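Local coordinates for protein LacI family transcription regulator (PDB 4O5A) that probably regulates transcription as a LacI-type repressor, binding operator DNA in response to a small effector bound by its periplasmic-binding-protein-like region, at residues S214-T217 with T218-M222; A158-D161 with S162-S166; S266-V270 with K271-V275; L314-K317 with L318-G321. All coordinates share one frame; numbering follows the deposited sequence. Where two conformers were deposited one is given.

Interaction 1: S214-T217 with T218-M222; sequences SEIT and TELGM
T217 and M222 close the last turn of helix 206-219 with a Schellman motif: M222 N bonds back to T217 O at 2.8 Å, G221 N bonds to T218 O at 3.1 Å, and the positive phi of G221 (67°) swings the chain off the helix. One turn earlier, T218 grips S214 O twice. Its OG1 (2.9 Å) and its backbone N (3.1 Å) reach that oxygen from opposite faces of the carbonyl plane. The hydroxyl manages this because it lies beside T218's own N, opposite the carbonyl carbon (chi1 -68°), which points it back down the helix at S214 O. A water joins the two threonines, donating to T217 OG1 at 2.6 Å and to T218 OG1; T217 OG1 is in turn hydrogen-bonded to F213 O. On the outer face E215 and E219 run alongside each other and point the same way, their carboxylate planes nearly parallel, 18° apart. OE2 of E215 and OE2 of E219 come to 4.2 Å, a pairing of like charges that solvent would be expected to soften. I216 and L220 likewise lie side by side, CG2 of I216 against CD1 of L220 at 4.0 Å. The inward residues fix the helix in its beta-alpha-beta unit: T217 packs on I194 of strand 193-197 and Y224 of strand 223-224, while I216, T217 and selenomethionine M222 press on I183 of helix 175-188.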
ATOM      1  N   SER A 214     -27.338  11.167  -2.519  1.00 23.22           N
ATOM      2  CA  SER A 214     -28.476  11.869  -3.089  1.00 28.14           C
ATOM      3  C   SER A 214     -29.574  12.085  -2.057  1.00 29.10           C
ATOM      4  O   SER A 214     -30.124  13.180  -1.962  1.00 27.69           O
ATOM      5  CB  SER A 214     -29.024  11.123  -4.306  1.00 33.36           C
ATOM      6  OG  SER A 214     -28.052  11.082  -5.333  1.00 34.96           O
ATOM      7  N   GLU A 215     -29.904  11.060  -1.278  1.00 21.72           N
ATOM      8  CA  GLU A 215     -31.001  11.199  -0.326  1.00 27.04           C
ATOM      9  C   GLU A 215     -30.679  12.196   0.782  1.00 25.48           C
ATOM     10  O   GLU A 215     -31.494  13.066   1.110  1.00 25.18           O
ATOM     11  CB  GLU A 215     -31.368   9.857   0.301  1.00 36.78           C
ATOM     12  CG  GLU A 215     -32.409   9.999   1.406  1.00 45.81           C
ATOM     13  CD  GLU A 215     -32.641   8.716   2.175  1.00 57.43           C
ATOM     14  OE1 GLU A 215     -31.923   8.484   3.174  1.00 58.55           O
ATOM     15  OE2 GLU A 215     -33.545   7.946   1.781  1.00 60.84           O
ATOM     16  N   ILE A 216     -29.498  12.055   1.374  1.00 25.59           N
ATOM     17  CA  ILE A 216     -29.127  12.884   2.512  1.00 29.15           C
ATOM     18  C   ILE A 216     -28.955  14.340   2.101  1.00 30.01           C
ATOM     19  O   ILE A 216     -29.489  15.233   2.757  1.00 26.25           O
ATOM     20  CB  ILE A 216     -27.853  12.372   3.181  1.00 25.64           C
ATOM     21  CG1 ILE A 216     -28.103  10.980   3.761  1.00 31.10           C
ATOM     22  CG2 ILE A 216     -27.395  13.320   4.277  1.00 26.19           C
ATOM     23  CD1 ILE A 216     -26.837  10.282   4.191  1.00 30.63           C
ATOM     24  N   THR A 217     -28.236  14.579   1.012  1.00 23.22           N
ATOM     25  CA  THR A 217     -28.050  15.955   0.535  1.00 22.97           C
ATOM     26  C   THR A 217     -29.373  16.632   0.180  1.00 24.90           C
ATOM     27  O   THR A 217     -29.610  17.779   0.582  1.00 25.15           O
ATOM     28  CB  THR A 217     -27.023  16.066  -0.643  1.00 22.38           C
ATOM     29  OG1 THR A 217     -27.462  15.271  -1.748  1.00 22.77           O
ATOM     30  CG2 THR A 217     -25.631  15.618  -0.204  1.00 21.30           C
ATOM     31  N   THR A 218     -30.241  15.930  -0.556  1.00 26.20           N
ATOM     32  CA  THR A 218     -31.551  16.466  -0.913  1.00 24.55           C
ATOM     33  C   THR A 218     -32.334  16.806   0.348  1.00 26.05           C
ATOM     34  O   THR A 218     -32.971  17.857   0.438  1.00 25.85           O
ATOM     35  CB  THR A 218     -32.399  15.460  -1.740  1.00 31.34           C
ATOM     36  OG1 THR A 218     -31.802  15.276  -3.030  1.00 31.10           O
ATOM     37  CG2 THR A 218     -33.839  15.959  -1.906  1.00 32.40           C
ATOM     38  N   GLU A 219     -32.280  15.913   1.328  1.00 22.45           N
ATOM     39  CA  GLU A 219     -33.080  16.108   2.531  1.00 27.45           C
ATOM     40  C   GLU A 219     -32.518  17.209   3.421  1.00 29.21           C
ATOM     41  O   GLU A 219     -33.228  17.741   4.256  1.00 29.08           O
ATOM     42  CB  GLU A 219     -33.256  14.792   3.294  1.00 26.26           C
ATOM     43  CG  GLU A 219     -34.286  13.879   2.641  1.00 27.05           C
ATOM     44  CD  GLU A 219     -34.568  12.600   3.420  1.00 38.13           C
ATOM     45  OE1 GLU A 219     -34.154  12.490   4.597  1.00 34.36           O
ATOM     46  OE2 GLU A 219     -35.226  11.699   2.851  1.00 40.49           O
ATOM     47  N   LEU A 220     -31.257  17.575   3.220  1.00 24.80           N
ATOM     48  CA  LEU A 220     -30.678  18.690   3.973  1.00 23.75           C
ATOM     49  C   LEU A 220     -30.623  19.958   3.128  1.00 29.74           C
ATOM     50  O   LEU A 220     -30.085  20.979   3.555  1.00 33.22           O
ATOM     51  CB  LEU A 220     -29.288  18.340   4.481  1.00 23.46           C
ATOM     52  CG  LEU A 220     -29.260  17.342   5.644  1.00 23.99           C
ATOM     53  CD1 LEU A 220     -27.831  16.904   5.916  1.00 24.35           C
ATOM     54  CD2 LEU A 220     -29.918  17.949   6.895  1.00 27.34           C
ATOM     55  N   GLY A 221     -31.184  19.890   1.926  1.00 26.76           N
ATOM     56  CA  GLY A 221     -31.219  21.043   1.042  1.00 27.55           C
ATOM     57  C   GLY A 221     -29.839  21.444   0.548  1.00 29.33           C
ATOM     58  O   GLY A 221     -29.571  22.625   0.325  1.00 31.74           O
HETATM   59  N   MSE A 222     -28.965  20.461   0.362  1.00 24.75           N
HETATM   60  CA  MSE A 222     -27.614  20.724  -0.131  1.00 26.10           C
HETATM   61  C   MSE A 222     -27.488  20.348  -1.600  1.00 31.97           C
HETATM   62  O   MSE A 222     -27.949  19.287  -2.018  1.00 33.62           O
HETATM   63  CB  MSE A 222     -26.581  19.940   0.686  1.00 23.15           C
HETATM   64  CG  MSE A 222     -26.574  20.304   2.171  1.00 22.35           C
HETATM   65 SE   MSE A 222     -25.682  18.994   3.287  0.52 24.45          SE
HETATM   66  CE  MSE A 222     -23.878  19.216   2.617  1.00 31.88           C
TER
HETATM   67  O   HOH W   1     -28.976  15.844  -3.787  1.00 30.29           O

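Interaction 2: A158-D161 with S162-S166; sequences ALAD and SSLTS. With GOL (glycerol), chain B.
D161 OD1 is held twice by S163: OG donates to it at 2.6 Å and the backbone N at 3.2 Å. Both donors use the anti side of the carboxylate oxygen, yet they come from opposite faces, each nearly 30° out of the plane, so the oxygen is held by two donors tilted to opposite sides of the plane. The D161 side chain gets there by standing away from its own backbone N, with CG anti to it (chi1 -166°), and folding forward over the turn. The bond from S163 N makes this an Asx turn, and L164 N closes a second, overlapping turn onto D161 O at 3.1 Å, coming in above the carbonyl plane. Together they bend the chain sharply as it leaves strand 156-160 and start the short 3-10 segment 162-164. This is the end of a strand in the parallel sheet of the N-terminal half of a periplasmic-binding-protein-like fold, and D161 and S163 touch I208 on helix 206-219 of the other half. A glycerol, probably from the crystallisation liquor, sits at the same turn. S162 N points almost straight at its O1 (3.3 Å, 177°), and S162 OG adds a weak bond to that hydroxyl. Beneath the polar turn the contact is apolar. T165 CG2 lies against A158 CB at 3.6 Å and A160 CB at 3.9 Å, while T165 OG1 bonds to T170 OG1. L164 CD1 stands farther off, 4.4 Å from A160 CB, and its side chain also meets I140.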
ATOM      1  N   ALA A 158     -18.030 -13.201   2.379  1.00 23.58           N
ATOM      2  CA  ALA A 158     -17.900 -12.024   1.531  1.00 26.33           C
ATOM      3  C   ALA A 158     -17.731 -10.761   2.371  1.00 32.23           C
ATOM      4  O   ALA A 158     -18.342 -10.619   3.431  1.00 25.46           O
ATOM      5  CB  ALA A 158     -19.100 -11.903   0.613  1.00 27.41           C
ATOM      6  N   LEU A 159     -16.891  -9.844   1.897  1.00 24.37           N
ATOM      7  CA  LEU A 159     -16.795  -8.528   2.522  1.00 32.37           C
ATOM      8  C   LEU A 159     -17.478  -7.522   1.609  1.00 28.64           C
ATOM      9  O   LEU A 159     -16.894  -7.063   0.621  1.00 27.54           O
ATOM     10  CB  LEU A 159     -15.336  -8.131   2.769  1.00 33.11           C
ATOM     11  CG  LEU A 159     -14.722  -8.545   4.112  1.00 28.09           C
ATOM     12  CD1 LEU A 159     -14.874 -10.042   4.379  1.00 30.00           C
ATOM     13  CD2 LEU A 159     -13.257  -8.133   4.182  1.00 34.93           C
ATOM     14  N   ALA A 160     -18.724  -7.191   1.931  1.00 23.39           N
ATOM     15  CA  ALA A 160     -19.527  -6.328   1.068  1.00 25.58           C
ATOM     16  C   ALA A 160     -20.736  -5.781   1.813  1.00 28.52           C
ATOM     17  O   ALA A 160     -20.956  -6.119   2.975  1.00 29.94           O
ATOM     18  CB  ALA A 160     -19.979  -7.099  -0.149  1.00 31.40           C
ATOM     19  N   ASP A 161     -21.515  -4.943   1.139  1.00 31.47           N
ATOM     20  CA  ASP A 161     -22.832  -4.578   1.637  1.00 31.91           C
ATOM     21  C   ASP A 161     -23.691  -5.831   1.494  1.00 38.75           C
ATOM     22  O   ASP A 161     -23.552  -6.570   0.515  1.00 40.73           O
ATOM     23  CB  ASP A 161     -23.427  -3.433   0.815  1.00 34.04           C
ATOM     24  CG  ASP A 161     -24.634  -2.790   1.488  1.00 44.08           C
ATOM     25  OD1 ASP A 161     -25.781  -3.211   1.211  1.00 44.20           O
ATOM     26  OD2 ASP A 161     -24.436  -1.847   2.287  1.00 38.61           O
ATOM     27  N   SER A 162     -24.566  -6.079   2.467  1.00 42.70           N
ATOM     28  CA  SER A 162     -25.401  -7.281   2.477  1.00 46.42           C
ATOM     29  C   SER A 162     -26.293  -7.410   1.236  1.00 51.37           C
ATOM     30  O   SER A 162     -26.683  -8.514   0.852  1.00 52.40           O
ATOM     31  CB  SER A 162     -26.269  -7.301   3.736  1.00 49.75           C
ATOM     32  OG  SER A 162     -27.085  -6.147   3.787  1.00 54.77           O
ATOM     33  N   SER A 163     -26.608  -6.281   0.608  1.00 45.16           N
ATOM     34  CA  SER A 163     -27.455  -6.278  -0.578  1.00 46.78           C
ATOM     35  C   SER A 163     -26.826  -6.977  -1.790  1.00 45.18           C
ATOM     36  O   SER A 163     -27.530  -7.307  -2.743  1.00 51.69           O
ATOM     37  CB  SER A 163     -27.856  -4.844  -0.937  1.00 51.13           C
ATOM     38  OG  SER A 163     -26.712  -4.014  -1.065  1.00 53.53           O
ATOM     39  N   LEU A 164     -25.516  -7.210  -1.751  1.00 44.07           N
ATOM     40  CA  LEU A 164     -24.795  -7.768  -2.897  1.00 48.74           C
ATOM     41  C   LEU A 164     -24.408  -9.238  -2.734  1.00 45.79           C
ATOM     42  O   LEU A 164     -23.799  -9.819  -3.634  1.00 48.03           O
ATOM     43  CB  LEU A 164     -23.508  -6.978  -3.154  1.00 51.85           C
ATOM     44  CG  LEU A 164     -23.520  -5.452  -3.258  1.00 55.57           C
ATOM     45  CD1 LEU A 164     -22.088  -4.945  -3.384  1.00 54.58           C
ATOM     46  CD2 LEU A 164     -24.355  -4.972  -4.429  1.00 54.13           C
ATOM     47  N   THR A 165     -24.736  -9.837  -1.593  1.00 38.15           N
ATOM     48  CA  THR A 165     -24.179 -11.153  -1.269  1.00 42.19           C
ATOM     49  C   THR A 165     -25.191 -12.294  -1.307  1.00 48.32           C
ATOM     50  O   THR A 165     -24.808 -13.467  -1.280  1.00 51.43           O
ATOM     51  CB  THR A 165     -23.462 -11.144   0.090  1.00 41.47           C
ATOM     52  OG1 THR A 165     -24.371 -10.709   1.109  1.00 39.34           O
ATOM     53  CG2 THR A 165     -22.270 -10.208   0.045  1.00 38.84           C
ATOM     54  N   SER A 166     -26.470 -11.936  -1.349  1.00 45.27           N
ATOM     55  CA  SER A 166     -27.561 -12.888  -1.543  1.00 52.84           C
ATOM     56  C   SER A 166     -27.518 -14.102  -0.615  1.00 55.54           C
ATOM     57  O   SER A 166     -27.518 -15.244  -1.075  1.00 55.17           O
ATOM     58  CB  SER A 166     -27.621 -13.344  -3.006  1.00 57.39           C
ATOM     59  OG  SER A 166     -28.679 -14.263  -3.207  1.00 65.64           O
TER
HETATM   60  C1  GOL B 401     -25.193  -2.633   5.507  0.87 51.56           C
HETATM   61  O1  GOL B 401     -24.835  -3.837   4.860  0.87 42.40           O
HETATM   62  C2  GOL B 401     -26.408  -2.829   6.409  0.87 62.60           C
HETATM   63  O2  GOL B 401     -27.034  -1.576   6.585  0.87 64.72           O
HETATM   64  C3  GOL B 401     -25.960  -3.349   7.775  0.87 66.06           C
HETATM   65  O3  GOL B 401     -25.235  -2.347   8.458  0.87 66.27           O

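Interaction 3: S266-V270 with K271-V275; sequences SVASV and KGVRV
A268 O takes the N-H of V273 at 2.8 Å, the shortest backbone bond here and the one that reaches past the helix end. Inside it, G272 N donates to S269 O at 3.1 Å from well above the carbonyl plane, 71° out of it. K271 N still makes the ordinary helical bond to V267 O, 3.0 Å. A water then pins the departing chain to the helix: it meets S269 OG at 2.7 Å, donates to V273 O at 3.0 Å and accepts from V275 N at 3.3 Å. S269 OG is bonded to E265 O as well. Around these bonds the packing is small and apolar, centred on A268, whose CB lies 4.0 Å from V273 CB and 4.0 Å from V275 CG2. V273 also rests on L279, as A268 does, and V267 packs on A237 and T240 of helix 233-245. The far face of the helix belongs to the dimer, where S269 and V270 pack on H294 of the second subunit. With its paired bonds back into the last turn and a positive phi at G272 (87°), the arrangement is the classic Schellman motif, here ending helix 258-271 ahead of strand 280-284.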
ATOM      1  N   SER A 266      -3.749  19.598  -4.007  1.00 17.05           N
ATOM      2  CA  SER A 266      -2.660  20.238  -4.743  1.00 15.62           C
ATOM      3  C   SER A 266      -3.197  21.100  -5.888  1.00 19.43           C
ATOM      4  O   SER A 266      -2.696  22.202  -6.130  1.00 18.74           O
ATOM      5  CB  SER A 266      -1.655  19.197  -5.253  1.00 17.41           C
ATOM      6  OG  SER A 266      -1.092  18.482  -4.157  1.00 16.29           O
ATOM      7  N   VAL A 267      -4.224  20.610  -6.579  1.00 16.61           N
ATOM      8  CA  VAL A 267      -4.882  21.404  -7.624  1.00 17.25           C
ATOM      9  C   VAL A 267      -5.438  22.702  -7.057  1.00 18.42           C
ATOM     10  O   VAL A 267      -5.243  23.768  -7.640  1.00 19.89           O
ATOM     11  CB  VAL A 267      -6.030  20.611  -8.324  1.00 20.89           C
ATOM     12  CG1 VAL A 267      -6.999  21.569  -9.044  1.00 20.45           C
ATOM     13  CG2 VAL A 267      -5.447  19.616  -9.323  1.00 23.15           C
ATOM     14  N   ALA A 268      -6.134  22.610  -5.933  1.00 17.36           N
ATOM     15  CA  ALA A 268      -6.698  23.808  -5.314  1.00 16.87           C
ATOM     16  C   ALA A 268      -5.586  24.807  -4.971  1.00 20.87           C
ATOM     17  O   ALA A 268      -5.706  26.002  -5.239  1.00 23.09           O
ATOM     18  CB  ALA A 268      -7.503  23.445  -4.081  1.00 15.91           C
ATOM     19  N   SER A 269      -4.487  24.311  -4.405  1.00 21.94           N
ATOM     20  CA  SER A 269      -3.391  25.200  -4.018  1.00 20.06           C
ATOM     21  C   SER A 269      -2.798  25.905  -5.216  1.00 19.22           C
ATOM     22  O   SER A 269      -2.553  27.105  -5.160  1.00 27.55           O
ATOM     23  CB  SER A 269      -2.296  24.452  -3.256  1.00 25.07           C
ATOM     24  OG  SER A 269      -2.823  23.935  -2.042  1.00 24.51           O
ATOM     25  N   VAL A 270      -2.557  25.167  -6.296  1.00 20.20           N
ATOM     26  CA  VAL A 270      -1.984  25.774  -7.499  1.00 23.67           C
ATOM     27  C   VAL A 270      -2.938  26.839  -8.031  1.00 23.59           C
ATOM     28  O   VAL A 270      -2.520  27.887  -8.530  1.00 26.96           O
ATOM     29  CB  VAL A 270      -1.718  24.694  -8.573  1.00 24.19           C
ATOM     30  CG1 VAL A 270      -1.404  25.320  -9.928  1.00 26.28           C
ATOM     31  CG2 VAL A 270      -0.600  23.768  -8.124  1.00 27.44           C
ATOM     32  N   LYS A 271      -4.232  26.588  -7.870  1.00 25.08           N
ATOM     33  CA  LYS A 271      -5.269  27.485  -8.389  1.00 28.36           C
ATOM     34  C   LYS A 271      -5.495  28.705  -7.479  1.00 31.86           C
ATOM     35  O   LYS A 271      -6.138  29.671  -7.879  1.00 32.00           O
ATOM     36  CB  LYS A 271      -6.573  26.694  -8.559  1.00 28.19           C
ATOM     37  CG  LYS A 271      -7.596  27.258  -9.540  1.00 39.60           C
ATOM     38  CD  LYS A 271      -8.701  26.208  -9.791  1.00 35.83           C
ATOM     39  CE  LYS A 271      -9.849  26.743 -10.640  1.00 40.11           C
ATOM     40  NZ  LYS A 271      -9.403  27.198 -11.982  1.00 34.43           N
ATOM     41  N   GLY A 272      -4.957  28.666  -6.261  1.00 27.32           N
ATOM     42  CA  GLY A 272      -5.142  29.761  -5.322  1.00 29.82           C
ATOM     43  C   GLY A 272      -6.428  29.606  -4.521  1.00 28.23           C
ATOM     44  O   GLY A 272      -6.873  30.532  -3.834  1.00 30.19           O
ATOM     45  N   VAL A 273      -7.038  28.438  -4.620  1.00 25.01           N
ATOM     46  CA  VAL A 273      -8.195  28.113  -3.801  1.00 24.73           C
ATOM     47  C   VAL A 273      -7.696  27.530  -2.482  1.00 25.26           C
ATOM     48  O   VAL A 273      -7.179  26.416  -2.445  1.00 25.56           O
ATOM     49  CB  VAL A 273      -9.089  27.113  -4.534  1.00 21.28           C
ATOM     50  CG1 VAL A 273     -10.249  26.661  -3.652  1.00 26.80           C
ATOM     51  CG2 VAL A 273      -9.601  27.744  -5.830  1.00 22.65           C
ATOM     52  N   ARG A 274      -7.840  28.298  -1.405  1.00 23.33           N
ATOM     53  CA  ARG A 274      -7.325  27.901  -0.089  0.93 21.71           C
ATOM     54  C   ARG A 274      -8.074  26.725   0.520  1.00 21.43           C
ATOM     55  O   ARG A 274      -9.303  26.690   0.515  1.00 24.06           O
ATOM     56  CB  ARG A 274      -7.392  29.084   0.882  0.93 25.01           C
ATOM     57  CG  ARG A 274      -6.508  30.259   0.475  0.93 30.18           C
ATOM     58  CD  ARG A 274      -6.762  31.436   1.387  0.93 31.19           C
ATOM     59  NE  ARG A 274      -8.142  31.908   1.272  0.93 35.63           N
ATOM     60  CZ  ARG A 274      -8.725  32.742   2.128  0.93 43.32           C
ATOM     61  NH1 ARG A 274      -8.055  33.193   3.181  0.93 44.57           N
ATOM     62  NH2 ARG A 274      -9.984  33.119   1.938  0.93 44.18           N
ATOM     63  N   VAL A 275      -7.322  25.760   1.052  1.00 20.11           N
ATOM     64  CA  VAL A 275      -7.903  24.661   1.827  1.00 18.63           C
ATOM     65  C   VAL A 275      -7.466  24.884   3.276  1.00 22.90           C
ATOM     66  O   VAL A 275      -6.273  24.908   3.555  1.00 20.81           O
ATOM     67  CB  VAL A 275      -7.391  23.300   1.321  1.00 21.09           C
ATOM     68  CG1 VAL A 275      -7.895  22.153   2.216  1.00 18.37           C
ATOM     69  CG2 VAL A 275      -7.830  23.075  -0.127  1.00 22.26           C
TER
HETATM   70  O   HOH W   2      -4.783  25.441  -0.978  1.00 40.35           O

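Interaction 4: L314-K317 with L318-G321; sequences LMLK and LIDG
D320 turns one face of its carboxylate onto the carbonyl oxygen of L316, which sits over the group 3.1 Å from CG and bonds to neither carboxylate oxygen. The two oxygens are committed outward instead, OD1 in a salt bridge to R67 and OD2 in one to R102, so two cations probably offset the crowding of acceptors. Folding back beside its own N (chi1 -64°) places the D320 carboxylate over L316, whose carbonyl also accepts D320 N at 2.9 Å. I319 CG1 also lies close to a carbonyl oxygen, 3.2 Å from M315 O, which accepts I319 N at 2.9 Å. Here helix 304-320 finishes, in a Schellman motif, with G321 at positive phi (93°) and G321 N bonded to L318 O at 3.0 Å. Although late in the sequence, this helix packs on the sheet of the N-terminal subdomain, because the chain crosses back between the subdomains, as in LacI-type proteins. Selenomethionine M315 and I319 both press on I71 of strand 70-76, with L134 and A132 of strand 132-135 beside them. L316 and I319 cross at an angle, CD2 of L316 meeting CD1 of I319 at 4.2 Å, while L318 leans on V324.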
ATOM      1  N   LEU A 314     -14.369 -15.397  11.461  1.00 22.58           N
ATOM      2  CA  LEU A 314     -15.664 -15.855  10.964  1.00 22.40           C
ATOM      3  C   LEU A 314     -15.505 -17.061  10.042  1.00 22.10           C
ATOM      4  O   LEU A 314     -16.302 -17.999  10.087  1.00 24.41           O
ATOM      5  CB  LEU A 314     -16.389 -14.722  10.228  1.00 23.42           C
ATOM      6  CG  LEU A 314     -16.875 -13.591  11.131  1.00 29.76           C
ATOM      7  CD1 LEU A 314     -17.494 -12.475  10.293  1.00 32.57           C
ATOM      8  CD2 LEU A 314     -17.872 -14.105  12.168  1.00 34.19           C
HETATM    9  N   MSE A 315     -14.474 -17.044   9.209  1.00 21.70           N
HETATM   10  CA  MSE A 315     -14.261 -18.167   8.310  1.00 22.07           C
HETATM   11  C   MSE A 315     -13.867 -19.394   9.104  1.00 24.86           C
HETATM   12  O   MSE A 315     -14.282 -20.491   8.774  1.00 23.68           O
HETATM   13  CB  MSE A 315     -13.218 -17.850   7.235  1.00 20.98           C
HETATM   14  CG  MSE A 315     -13.751 -16.900   6.173  1.00 19.86           C
HETATM   15 SE   MSE A 315     -12.465 -16.551   4.767  0.54 22.42          SE
HETATM   16  CE  MSE A 315     -11.175 -15.507   5.757  1.00 21.11           C
ATOM     17  N   LEU A 316     -13.078 -19.210  10.158  1.00 21.37           N
ATOM     18  CA  LEU A 316     -12.718 -20.336  11.025  1.00 23.04           C
ATOM     19  C   LEU A 316     -13.937 -20.946  11.715  1.00 23.42           C
ATOM     20  O   LEU A 316     -14.017 -22.161  11.897  1.00 24.33           O
ATOM     21  CB  LEU A 316     -11.678 -19.898  12.056  1.00 23.80           C
ATOM     22  CG  LEU A 316     -10.294 -19.748  11.429  1.00 27.56           C
ATOM     23  CD1 LEU A 316      -9.336 -18.990  12.352  1.00 35.71           C
ATOM     24  CD2 LEU A 316      -9.743 -21.121  11.086  1.00 28.06           C
ATOM     25  N   LYS A 317     -14.889 -20.101  12.105  1.00 24.59           N
ATOM     26  CA  LYS A 317     -16.145 -20.600  12.656  1.00 27.51           C
ATOM     27  C   LYS A 317     -16.891 -21.454  11.640  1.00 25.66           C
ATOM     28  O   LYS A 317     -17.370 -22.523  11.968  1.00 26.70           O
ATOM     29  CB  LYS A 317     -17.049 -19.449  13.110  1.00 34.85           C
ATOM     30  CG  LYS A 317     -16.627 -18.763  14.399  1.00 39.65           C
ATOM     31  CD  LYS A 317     -17.740 -17.832  14.859  1.00 50.33           C
ATOM     32  CE  LYS A 317     -17.238 -16.742  15.799  1.00 60.81           C
ATOM     33  NZ  LYS A 317     -16.927 -17.245  17.179  1.00 63.04           N
ATOM     34  N   LEU A 318     -16.995 -20.969  10.407  1.00 26.38           N
ATOM     35  CA  LEU A 318     -17.649 -21.734   9.342  1.00 28.18           C
ATOM     36  C   LEU A 318     -16.959 -23.084   9.153  1.00 29.32           C
ATOM     37  O   LEU A 318     -17.611 -24.126   9.054  1.00 30.43           O
ATOM     38  CB  LEU A 318     -17.626 -20.945   8.024  1.00 24.23           C
ATOM     39  CG  LEU A 318     -18.482 -19.677   7.931  1.00 28.91           C
ATOM     40  CD1 LEU A 318     -18.181 -18.927   6.631  1.00 29.55           C
ATOM     41  CD2 LEU A 318     -19.962 -20.009   8.018  1.00 29.64           C
ATOM     42  N   ILE A 319     -15.632 -23.063   9.123  1.00 24.51           N
ATOM     43  CA  ILE A 319     -14.852 -24.290   8.982  1.00 23.68           C
ATOM     44  C   ILE A 319     -15.107 -25.243  10.146  1.00 32.49           C
ATOM     45  O   ILE A 319     -15.214 -26.466   9.957  1.00 30.75           O
ATOM     46  CB  ILE A 319     -13.340 -23.971   8.882  1.00 22.64           C
ATOM     47  CG1 ILE A 319     -13.050 -23.180   7.614  1.00 26.92           C
ATOM     48  CG2 ILE A 319     -12.509 -25.254   8.912  1.00 26.15           C
ATOM     49  CD1 ILE A 319     -11.711 -22.485   7.639  1.00 20.89           C
ATOM     50  N   ASP A 320     -15.218 -24.690  11.352  1.00 29.15           N
ATOM     51  CA  ASP A 320     -15.482 -25.509  12.538  1.00 26.78           C
ATOM     52  C   ASP A 320     -16.910 -26.054  12.559  1.00 36.52           C
ATOM     53  O   ASP A 320     -17.231 -26.908  13.375  1.00 41.91           O
ATOM     54  CB  ASP A 320     -15.187 -24.733  13.837  1.00 28.87           C
ATOM     55  CG  ASP A 320     -13.708 -24.367  13.992  1.00 37.99           C
ATOM     56  OD1 ASP A 320     -12.854 -25.016  13.351  1.00 37.09           O
ATOM     57  OD2 ASP A 320     -13.398 -23.427  14.761  1.00 40.78           O
ATOM     58  N   GLY A 321     -17.766 -25.558  11.671  1.00 32.62           N
ATOM     59  CA  GLY A 321     -19.114 -26.085  11.556  1.00 33.89           C
ATOM     60  C   GLY A 321     -20.112 -25.331  12.406  1.00 36.39           C
ATOM     61  O   GLY A 321     -21.219 -25.815  12.669  1.00 38.67           O
TER

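Overall arrangement
Interactions 1, 3 and 4 all finish a helix with a Schellman motif; interaction 2 instead finishes a strand with an Asx turn. Each mixes buried and exposed residues. Interactions 2 and 4 lie in the N-terminal subdomain, about 18 Å apart between centres, while 1 and 3 flank the other half, 27 Å apart. Interactions 3 and 4 are farthest from each other, 50 Å between centres. Their chemistry follows location: 158-166, nearest the chain's centre, reaches helix 206-219, whose far end is interaction 1, and meets glycerol; 266-275 borders the second subunit; 314-321 carries an acid with two arginine partners; 214-222 leaves two glutamates side by side outside.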